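Local coordinates for nucleoprotein (Schmallenberg virus, PDB 4JNG) that encapsidates the viral genomic RNA, protecting it from nucleases and building the helical nucleocapsid that serves as template for transcription and replication, at residues B[46-49]-B[50-54]; B[91-94]-B[95-98]; B[164-167]-B[168-172]. All blocks are in the same frame, centred on the assembly; numbering follows the deposited sequence.

Interaction 1: B[46-49]-B[50-54]; sequences NQKK and AKMVL. With nucleotides of chain A.
The first turns of helix 47-56 form part of the RNA-binding surface, and here K48 lies one turn before M52. N46 stands at the N-cap position, between this helix and the end of helix 37-45. The turns are held by ordinary i to i+4 backbone bonds. A50 N donates to N46 O at 2.9 Å, and V53 N donates to K49 O at 3.0 Å. K51 N and M52 N make the matching bonds to Q47 O and K48 O. M52 folds back along this backbone, and its CG is 3.3 Å from K48 O. The two side chains pass at a slant, with K48 CG 4.1 Å from M52 SD.

K48 and K51 are both experimentally established RNA-binding residues. The K48 chain starts with CG anti to the backbone N (chi1 174°) and then bends at chi2 (141°). This carries it along one side of the uracil plane of U29 of chain A. K48 CD is 3.4 Å from C5 of that base, so the aliphatic part of the lysine packs on the base. K48 NZ runs on toward the phosphate and ends 3.7 Å from U29 OP2. K51 turns at chi3 (-93°) and brings NZ to 3.8 Å from U29 O4. Both ammonium groups probably add a favourable positive field around the nucleotide. K49 points another way, and its NZ is hydrogen-bonded to Q80 O of the second subunit.

One side of the helix packs on helix 93-110. A50 also meets L64 and F66 of strand 61-66, while L54 meets V62 and L64. F7 of the second subunit packs on A50.

Interaction 2: B[91-94]-B[95-98]; sequences ITLH and RMSG. With nucleotides of chain A.
T92 and R95 meet at the N-terminus of helix 93-110, where T92 is the N-cap. Their side chains pass each other at a slant. T92 OG1 sits between its own backbone N and carbonyl carbon (chi1 56°), which turns it toward the first turn of the helix. There it accepts from R95 N at 3.0 Å. The same oxygen lies against the arginine chain, 3.3 Å from R95 CG. Three backbone bonds continue the turn, from M96 N to T92 O, S97 N to L93 O and G98 N to H94 O.

From CG to NE the R95 chain is extended, and it reaches the RNA. The phosphate of U24 of chain A lies at the edge of the guanidinium, in its plane. R95 NE donates to U24 OP1 at 2.9 Å in a nearly straight bond (168°). The other nitrogens have partners too: NH1 bonds P87 O and A90 O, and NH2 bonds another phosphate of the RNA. F18 adds a cation-pi contact. These partners fix the rotation of the group.

M96 departs in another direction. Its extended chain runs into the protein interior, where it meets F43 and F71. Its sulfur joins two residues of the preceding segment: M96 SD is 4.5 Å from L93 CD1 and 4.2 Å from I91 CD1.

Interaction 3: B[164-167]-B[168-172]; sequences MHRV and LKDNM. With nucleotides of chain A.
R166 and M172 pack together where helix 158-168 ends and the chain turns back through a loop. R166 is an RNA-binding residue by experiment. Its CB lies 3.9 Å from M172 SD, and its CG is 3.6 Å from D170 OD2. That carboxylate stands almost perpendicular to the guanidinium (86°). It is too far from the charged end to pair with it, and D170 OD1 forms a salt bridge with K130 instead. CD comes near O2 of U28 of chain A. The chain bends at chi3 (-57°), which swings the guanidinium beside the methionine. R166 NE is then 3.4 Å from M172 SD, and M172 CE lies over one face of the group, close to CZ. The exact place of this methyl is doubtful, because it is modelled too close to O2 of U27 of chain A. NH1 points to O2 of U27 and of U28, but the model is strained here and the short distances are doubtful. R166 NH2 forms a salt bridge with E163, which would limit how the group can turn.

The backbone shows how the helix stops. L168 N bonds M164 O, and K169 N bonds H165 O at 2.8 Å. After that, M172 N makes only a weak bond to R166 O (3.4 Å). H165 and K169 run side by side; H165 NE2 bonds F205 O, whereas ND1 is buried with no partner in the model. Next to R166, V167 crosses the M172 side chain at about a right angle, with V167 CG2 4.1 Å from M172 CG.

The three contacts come one after another along the chain, and each brings experimentally identified RNA-binding residues to the same strand of RNA. Interactions 1 and 2 are neighbours, with centres 12 Å apart. They join helix 47-56 to helix 93-110: L93 CD2 packs 3.5 Å from K51 N, and Q47 NE2 probably hydrogen-bonds S97 OG. Interaction 3, at the end of helix 158-168, does not touch either. Its centre is 24 Å from that of interaction 1 and 23 Å from that of interaction 2, with nearest atoms about 9 and 8 Å away. Separate parts of the fold thus contact different nucleotides of one RNA chain.

Interaction 1: B[46-49]-B[50-54]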
loop_
_atom_site.group_PDB
_atom_site.type_symbol
_atom_site.label_atom_id
_atom_site.label_comp_id
_atom_site.label_asym_id
_atom_site.label_seq_id
_atom_site.Cartn_x
_atom_site.Cartn_y
_atom_site.Cartn_z
ATOM N N ASN B 46 -11.119 11.683 -20.188
ATOM C CA ASN B 46 -11.764 10.751 -19.263
ATOM C C ASN B 46 -11.125 9.366 -19.248
ATOM O O ASN B 46 -11.726 8.398 -18.778
ATOM C CB ASN B 46 -13.246 10.639 -19.599
ATOM C CG ASN B 46 -14.000 11.910 -19.292
ATOM O OD1 ASN B 46 -14.119 12.791 -20.137
ATOM N ND2 ASN B 46 -14.518 12.011 -18.077
ATOM N N GLN B 47 -9.895 9.281 -19.742
ATOM C CA GLN B 47 -9.257 8.003 -19.961
ATOM C C GLN B 47 -8.750 7.413 -18.643
ATOM O O GLN B 47 -8.873 6.216 -18.416
ATOM C CB GLN B 47 -8.112 8.131 -20.965
ATOM C CG GLN B 47 -7.405 6.806 -21.209
ATOM C CD GLN B 47 -6.244 6.905 -22.169
ATOM O OE1 GLN B 47 -5.753 7.989 -22.468
ATOM N NE2 GLN B 47 -5.776 5.753 -22.641
ATOM N N LYS B 48 -8.175 8.258 -17.793
ATOM C CA LYS B 48 -7.789 7.858 -16.446
ATOM C C LYS B 48 -9.005 7.432 -15.625
ATOM O O LYS B 48 -8.958 6.425 -14.905
ATOM C CB LYS B 48 -7.037 8.998 -15.753
ATOM C CG LYS B 48 -6.704 8.756 -14.285
ATOM C CD LYS B 48 -5.322 9.287 -13.931
ATOM C CE LYS B 48 -5.224 9.690 -12.469
ATOM N NZ LYS B 48 -3.830 10.066 -12.103
ATOM N N LYS B 49 -10.089 8.194 -15.740
ATOM C CA LYS B 49 -11.332 7.891 -15.038
ATOM C C LYS B 49 -11.954 6.561 -15.472
ATOM O O LYS B 49 -12.464 5.808 -14.643
ATOM C CB LYS B 49 -12.346 9.024 -15.255
ATOM C CG LYS B 49 -13.617 8.890 -14.436
ATOM C CD LYS B 49 -14.430 10.170 -14.461
ATOM C CE LYS B 49 -15.903 9.893 -14.206
ATOM N NZ LYS B 49 -16.704 11.149 -14.203
ATOM N N ALA B 50 -11.934 6.282 -16.773
ATOM C CA ALA B 50 -12.545 5.065 -17.309
ATOM C C ALA B 50 -11.768 3.832 -16.838
ATOM O O ALA B 50 -12.323 2.758 -16.623
ATOM C CB ALA B 50 -12.576 5.119 -18.826
ATOM N N LYS B 51 -10.471 4.033 -16.686
ATOM C CA LYS B 51 -9.536 3.017 -16.263
ATOM C C LYS B 51 -9.784 2.660 -14.791
ATOM O O LYS B 51 -9.758 1.493 -14.416
ATOM C CB LYS B 51 -8.137 3.580 -16.516
ATOM C CG LYS B 51 -6.967 2.830 -15.948
ATOM C CD LYS B 51 -5.700 3.644 -16.168
ATOM C CE LYS B 51 -4.986 3.263 -17.449
ATOM N NZ LYS B 51 -3.627 3.867 -17.439
ATOM N N MET B 52 -10.060 3.674 -13.975
ATOM C CA MET B 52 -10.461 3.472 -12.581
ATOM C C MET B 52 -11.791 2.741 -12.485
ATOM O O MET B 52 -11.965 1.863 -11.638
ATOM C CB MET B 52 -10.604 4.812 -11.874
ATOM C CG MET B 52 -9.306 5.574 -11.691
ATOM S SD MET B 52 -9.571 7.359 -11.702
ATOM C CE MET B 52 -11.134 7.515 -10.840
ATOM N N VAL B 53 -12.735 3.119 -13.339
ATOM C CA VAL B 53 -14.012 2.422 -13.420
ATOM C C VAL B 53 -13.718 0.943 -13.685
ATOM O O VAL B 53 -14.024 0.077 -12.850
ATOM C CB VAL B 53 -14.929 3.037 -14.503
ATOM C CG1 VAL B 53 -16.125 2.145 -14.800
ATOM C CG2 VAL B 53 -15.418 4.411 -14.067
ATOM N N LEU B 54 -13.064 0.668 -14.811
ATOM C CA LEU B 54 -12.722 -0.709 -15.215
ATOM C C LEU B 54 -11.932 -1.488 -14.150
ATOM O O LEU B 54 -12.135 -2.688 -13.975
ATOM C CB LEU B 54 -11.946 -0.698 -16.548
ATOM C CG LEU B 54 -12.733 -1.008 -17.833
ATOM C CD1 LEU B 54 -14.129 -0.407 -17.839
ATOM C CD2 LEU B 54 -11.955 -0.558 -19.057
ATOM P P U A 29 0.162 12.663 -13.367
ATOM O OP1 U A 29 0.269 13.961 -12.652
ATOM O OP2 U A 29 -0.476 11.504 -12.692
ATOM O "O5'" U A 29 -0.584 12.880 -14.757
ATOM C "C5'" U A 29 -0.377 14.069 -15.540
ATOM C "C4'" U A 29 -1.637 14.403 -16.297
ATOM O "O4'" U A 29 -1.971 13.291 -17.178
ATOM C "C3'" U A 29 -2.873 14.645 -15.434
ATOM O "O3'" U A 29 -3.669 15.700 -15.972
ATOM C "C2'" U A 29 -3.598 13.305 -15.508
ATOM O "O2'" U A 29 -4.982 13.337 -15.231
ATOM C "C1'" U A 29 -3.309 12.902 -16.952
ATOM N N1 U A 29 -3.441 11.463 -17.230
ATOM C C2 U A 29 -4.012 11.087 -18.433
ATOM O O2 U A 29 -4.384 11.890 -19.271
ATOM N N3 U A 29 -4.125 9.731 -18.619
ATOM C C4 U A 29 -3.739 8.735 -17.749
ATOM O O4 U A 29 -3.910 7.556 -18.062
ATOM C C5 U A 29 -3.165 9.203 -16.525
ATOM C C6 U A 29 -3.036 10.518 -16.312
#

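Interaction 2: B[91-94]-B[95-98]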
loop_
_atom_site.group_PDB
_atom_site.type_symbol
_atom_site.label_atom_id
_atom_site.label_comp_id
_atom_site.label_asym_id
_atom_site.label_seq_id
_atom_site.Cartn_x
_atom_site.Cartn_y
_atom_site.Cartn_z
ATOM N N ILE B 91 -10.669 -4.223 -28.577
ATOM C CA ILE B 91 -10.050 -3.029 -28.027
ATOM C C ILE B 91 -10.102 -3.071 -26.509
ATOM O O ILE B 91 -11.125 -3.355 -25.900
ATOM C CB ILE B 91 -10.663 -1.686 -28.540
ATOM C CG1 ILE B 91 -12.198 -1.706 -28.525
ATOM C CG2 ILE B 91 -10.176 -1.386 -29.945
ATOM C CD1 ILE B 91 -12.830 -0.370 -28.878
ATOM N N THR B 92 -8.941 -2.833 -25.921
ATOM C CA THR B 92 -8.828 -2.461 -24.534
ATOM C C THR B 92 -8.793 -0.951 -24.526
ATOM O O THR B 92 -8.736 -0.323 -25.579
ATOM C CB THR B 92 -7.512 -2.995 -23.943
ATOM O OG1 THR B 92 -6.418 -2.511 -24.728
ATOM C CG2 THR B 92 -7.508 -4.507 -23.967
ATOM N N LEU B 93 -8.811 -0.375 -23.338
ATOM C CA LEU B 93 -8.665 1.051 -23.165
ATOM C C LEU B 93 -7.363 1.534 -23.784
ATOM O O LEU B 93 -7.320 2.584 -24.459
ATOM C CB LEU B 93 -8.716 1.401 -21.678
ATOM C CG LEU B 93 -9.457 2.673 -21.255
ATOM C CD1 LEU B 93 -10.697 2.935 -22.095
ATOM C CD2 LEU B 93 -9.831 2.555 -19.785
ATOM N N HIS B 94 -6.309 0.744 -23.574
ATOM C CA HIS B 94 -5.003 1.066 -24.081
ATOM C C HIS B 94 -4.971 1.046 -25.604
ATOM O O HIS B 94 -4.433 1.960 -26.222
ATOM C CB HIS B 94 -3.953 0.086 -23.539
ATOM C CG HIS B 94 -2.552 0.551 -23.740
ATOM N ND1 HIS B 94 -1.753 0.082 -24.758
ATOM C CD2 HIS B 94 -1.812 1.462 -23.068
ATOM C CE1 HIS B 94 -0.575 0.669 -24.696
ATOM N NE2 HIS B 94 -0.586 1.516 -23.683
ATOM N N ARG B 95 -5.538 0.006 -26.204
ATOM C CA ARG B 95 -5.534 -0.118 -27.657
ATOM C C ARG B 95 -6.350 1.013 -28.298
ATOM O O ARG B 95 -5.920 1.628 -29.268
ATOM C CB ARG B 95 -6.075 -1.480 -28.084
ATOM C CG ARG B 95 -5.124 -2.648 -27.787
ATOM C CD ARG B 95 -5.674 -3.938 -28.375
ATOM N NE ARG B 95 -4.854 -5.095 -28.054
ATOM C CZ ARG B 95 -5.119 -6.352 -28.408
ATOM N NH1 ARG B 95 -6.209 -6.659 -29.106
ATOM N NH2 ARG B 95 -4.271 -7.316 -28.055
ATOM N N MET B 96 -7.512 1.269 -27.707
ATOM C CA MET B 96 -8.464 2.277 -28.172
ATOM C C MET B 96 -7.805 3.654 -28.233
ATOM O O MET B 96 -7.935 4.378 -29.218
ATOM C CB MET B 96 -9.636 2.285 -27.195
ATOM C CG MET B 96 -10.777 3.193 -27.559
ATOM S SD MET B 96 -12.099 2.980 -26.367
ATOM C CE MET B 96 -13.122 4.329 -26.955
ATOM N N SER B 97 -7.064 3.984 -27.176
ATOM C CA SER B 97 -6.294 5.214 -27.098
ATOM C C SER B 97 -5.291 5.363 -28.240
ATOM O O SER B 97 -5.156 6.441 -28.814
ATOM C CB SER B 97 -5.564 5.274 -25.762
ATOM O OG SER B 97 -4.763 6.431 -25.664
ATOM N N GLY B 98 -4.576 4.285 -28.554
ATOM C CA GLY B 98 -3.631 4.290 -29.668
ATOM C C GLY B 98 -4.333 4.421 -31.016
ATOM O O GLY B 98 -3.916 5.205 -31.878
ATOM P P U A 24 -1.656 -5.524 -25.643
ATOM O OP1 U A 24 -2.703 -4.617 -26.234
ATOM O OP2 U A 24 -0.272 -5.023 -25.480
ATOM O "O5'" U A 24 -2.155 -6.004 -24.213
ATOM C "C5'" U A 24 -3.377 -6.732 -24.038
ATOM C "C4'" U A 24 -3.473 -7.234 -22.619
ATOM O "O4'" U A 24 -2.542 -8.337 -22.421
ATOM C "C3'" U A 24 -3.099 -6.235 -21.536
ATOM O "O3'" U A 24 -4.168 -5.360 -21.225
ATOM C "C2'" U A 24 -2.744 -7.160 -20.378
ATOM O "O2'" U A 24 -3.848 -7.726 -19.698
ATOM C "C1'" U A 24 -2.004 -8.276 -21.111
ATOM N N1 U A 24 -0.551 -8.068 -21.207
ATOM C C2 U A 24 0.210 -8.374 -20.094
ATOM O O2 U A 24 -0.276 -8.784 -19.054
ATOM N N3 U A 24 1.560 -8.169 -20.242
ATOM C C4 U A 24 2.214 -7.705 -21.364
ATOM O O4 U A 24 3.438 -7.576 -21.342
ATOM C C5 U A 24 1.357 -7.408 -22.472
ATOM C C6 U A 24 0.036 -7.592 -22.357
#

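Interaction 3: B[164-167]-B[168-172]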
loop_
_atom_site.group_PDB
_atom_site.type_symbol
_atom_site.label_atom_id
_atom_site.label_comp_id
_atom_site.label_asym_id
_atom_site.label_seq_id
_atom_site.Cartn_x
_atom_site.Cartn_y
_atom_site.Cartn_z
ATOM N N MET B 164 12.050 6.663 -23.376
ATOM C CA MET B 164 13.459 6.734 -22.998
ATOM C C MET B 164 13.663 7.907 -22.049
ATOM O O MET B 164 14.162 7.729 -20.938
ATOM C CB MET B 164 14.366 6.877 -24.229
ATOM C CG MET B 164 14.671 5.563 -24.931
ATOM S SD MET B 164 15.694 5.770 -26.404
ATOM C CE MET B 164 15.920 4.067 -26.905
ATOM N N HIS B 165 13.242 9.096 -22.481
ATOM C CA HIS B 165 13.328 10.299 -21.652
ATOM C C HIS B 165 12.621 10.144 -20.304
ATOM O O HIS B 165 13.053 10.733 -19.315
ATOM C CB HIS B 165 12.773 11.523 -22.398
ATOM C CG HIS B 165 13.679 12.030 -23.479
ATOM N ND1 HIS B 165 14.900 12.610 -23.211
ATOM C CD2 HIS B 165 13.542 12.046 -24.826
ATOM C CE1 HIS B 165 15.479 12.960 -24.347
ATOM N NE2 HIS B 165 14.674 12.630 -25.342
ATOM N N ARG B 166 11.536 9.373 -20.258
ATOM C CA ARG B 166 10.838 9.143 -18.991
ATOM C C ARG B 166 11.687 8.323 -18.012
ATOM O O ARG B 166 11.617 8.544 -16.809
ATOM C CB ARG B 166 9.484 8.465 -19.204
ATOM C CG ARG B 166 8.350 9.418 -19.568
ATOM C CD ARG B 166 7.000 8.791 -19.263
ATOM N NE ARG B 166 6.814 7.512 -19.954
ATOM C CZ ARG B 166 5.760 6.711 -19.798
ATOM N NH1 ARG B 166 4.780 7.030 -18.966
ATOM N NH2 ARG B 166 5.685 5.568 -20.460
ATOM N N VAL B 167 12.479 7.386 -18.527
ATOM C CA VAL B 167 13.398 6.610 -17.691
ATOM C C VAL B 167 14.556 7.493 -17.215
ATOM O O VAL B 167 15.014 7.379 -16.074
ATOM C CB VAL B 167 13.954 5.385 -18.459
ATOM C CG1 VAL B 167 15.066 4.692 -17.675
ATOM C CG2 VAL B 167 12.834 4.403 -18.782
ATOM N N LEU B 168 15.014 8.379 -18.094
ATOM C CA LEU B 168 16.191 9.200 -17.827
ATOM C C LEU B 168 15.928 10.398 -16.921
ATOM O O LEU B 168 16.686 10.638 -15.984
ATOM C CB LEU B 168 16.802 9.691 -19.142
ATOM C CG LEU B 168 17.600 8.637 -19.910
ATOM C CD1 LEU B 168 17.768 9.043 -21.368
ATOM C CD2 LEU B 168 18.950 8.404 -19.240
ATOM N N LYS B 169 14.878 11.161 -17.203
ATOM C CA LYS B 169 14.636 12.416 -16.484
ATOM C C LYS B 169 13.679 12.223 -15.320
ATOM O O LYS B 169 13.932 12.705 -14.216
ATOM C CB LYS B 169 14.137 13.488 -17.445
ATOM C CG LYS B 169 15.137 13.761 -18.553
ATOM C CD LYS B 169 14.975 15.149 -19.146
ATOM C CE LYS B 169 15.777 15.276 -20.430
ATOM N NZ LYS B 169 15.657 16.627 -21.042
ATOM N N ASP B 170 12.590 11.510 -15.571
ATOM C CA ASP B 170 11.749 10.997 -14.501
ATOM C C ASP B 170 12.429 9.703 -14.067
ATOM O O ASP B 170 13.383 9.253 -14.712
ATOM C CB ASP B 170 10.311 10.742 -14.984
ATOM C CG ASP B 170 9.801 11.825 -15.931
ATOM O OD1 ASP B 170 10.342 12.949 -15.904
ATOM O OD2 ASP B 170 8.863 11.551 -16.712
ATOM N N ASN B 171 11.963 9.105 -12.979
ATOM C CA ASN B 171 12.503 7.819 -12.545
ATOM C C ASN B 171 11.479 6.719 -12.786
ATOM O O ASN B 171 11.090 5.985 -11.873
ATOM C CB ASN B 171 12.960 7.890 -11.089
ATOM C CG ASN B 171 14.121 8.848 -10.898
ATOM O OD1 ASN B 171 13.990 9.875 -10.232
ATOM N ND2 ASN B 171 15.264 8.525 -11.500
ATOM N N MET B 172 11.044 6.636 -14.043
ATOM C CA MET B 172 10.119 5.611 -14.499
ATOM C C MET B 172 10.778 4.251 -14.382
ATOM O O MET B 172 11.848 4.037 -14.941
ATOM C CB MET B 172 9.726 5.867 -15.966
ATOM C CG MET B 172 9.271 4.638 -16.751
ATOM S SD MET B 172 8.079 5.034 -18.051
ATOM C CE MET B 172 6.722 5.433 -16.971
ATOM P P U A 27 -0.873 2.498 -12.006
ATOM O OP1 U A 27 -1.841 2.851 -10.938
ATOM O OP2 U A 27 -1.323 2.504 -13.424
ATOM O "O5'" U A 27 0.382 3.474 -11.850
ATOM C "C5'" U A 27 1.740 3.021 -12.044
ATOM C "C4'" U A 27 2.709 4.171 -12.262
ATOM O "O4'" U A 27 3.660 3.783 -13.297
ATOM C "C3'" U A 27 2.139 5.525 -12.696
ATOM O "O3'" U A 27 2.012 6.417 -11.593
ATOM C "C2'" U A 27 3.197 6.049 -13.663
ATOM O "O2'" U A 27 4.282 6.695 -13.025
ATOM C "C1'" U A 27 3.680 4.760 -14.319
ATOM N N1 U A 27 2.840 4.290 -15.435
ATOM C C2 U A 27 3.300 4.493 -16.723
ATOM O O2 U A 27 4.355 5.045 -16.970
ATOM N N3 U A 27 2.471 4.027 -17.712
ATOM C C4 U A 27 1.256 3.394 -17.554
ATOM O O4 U A 27 0.627 3.032 -18.549
ATOM C C5 U A 27 0.849 3.224 -16.195
ATOM C C6 U A 27 1.634 3.664 -15.207
ATOM P P U A 28 0.987 7.656 -11.646
ATOM O OP1 U A 28 1.152 8.428 -10.389
ATOM O OP2 U A 28 -0.353 7.135 -12.009
ATOM O "O5'" U A 28 1.546 8.557 -12.837
ATOM C "C5'" U A 28 2.644 9.463 -12.621
ATOM C "C4'" U A 28 2.967 10.219 -13.887
ATOM O "O4'" U A 28 3.378 9.297 -14.925
ATOM C "C3'" U A 28 1.811 10.989 -14.503
ATOM O "O3'" U A 28 1.627 12.229 -13.832
ATOM C "C2'" U A 28 2.238 11.122 -15.962
ATOM O "O2'" U A 28 3.036 12.255 -16.236
ATOM C "C1'" U A 28 2.997 9.810 -16.191
ATOM N N1 U A 28 2.193 8.789 -16.879
ATOM C C2 U A 28 2.474 8.532 -18.206
ATOM O O2 U A 28 3.352 9.112 -18.823
ATOM N N3 U A 28 1.689 7.567 -18.786
ATOM C C4 U A 28 0.673 6.849 -18.190
ATOM O O4 U A 28 0.056 6.011 -18.848
ATOM C C5 U A 28 0.442 7.173 -16.816
ATOM C C6 U A 28 1.189 8.112 -16.224
#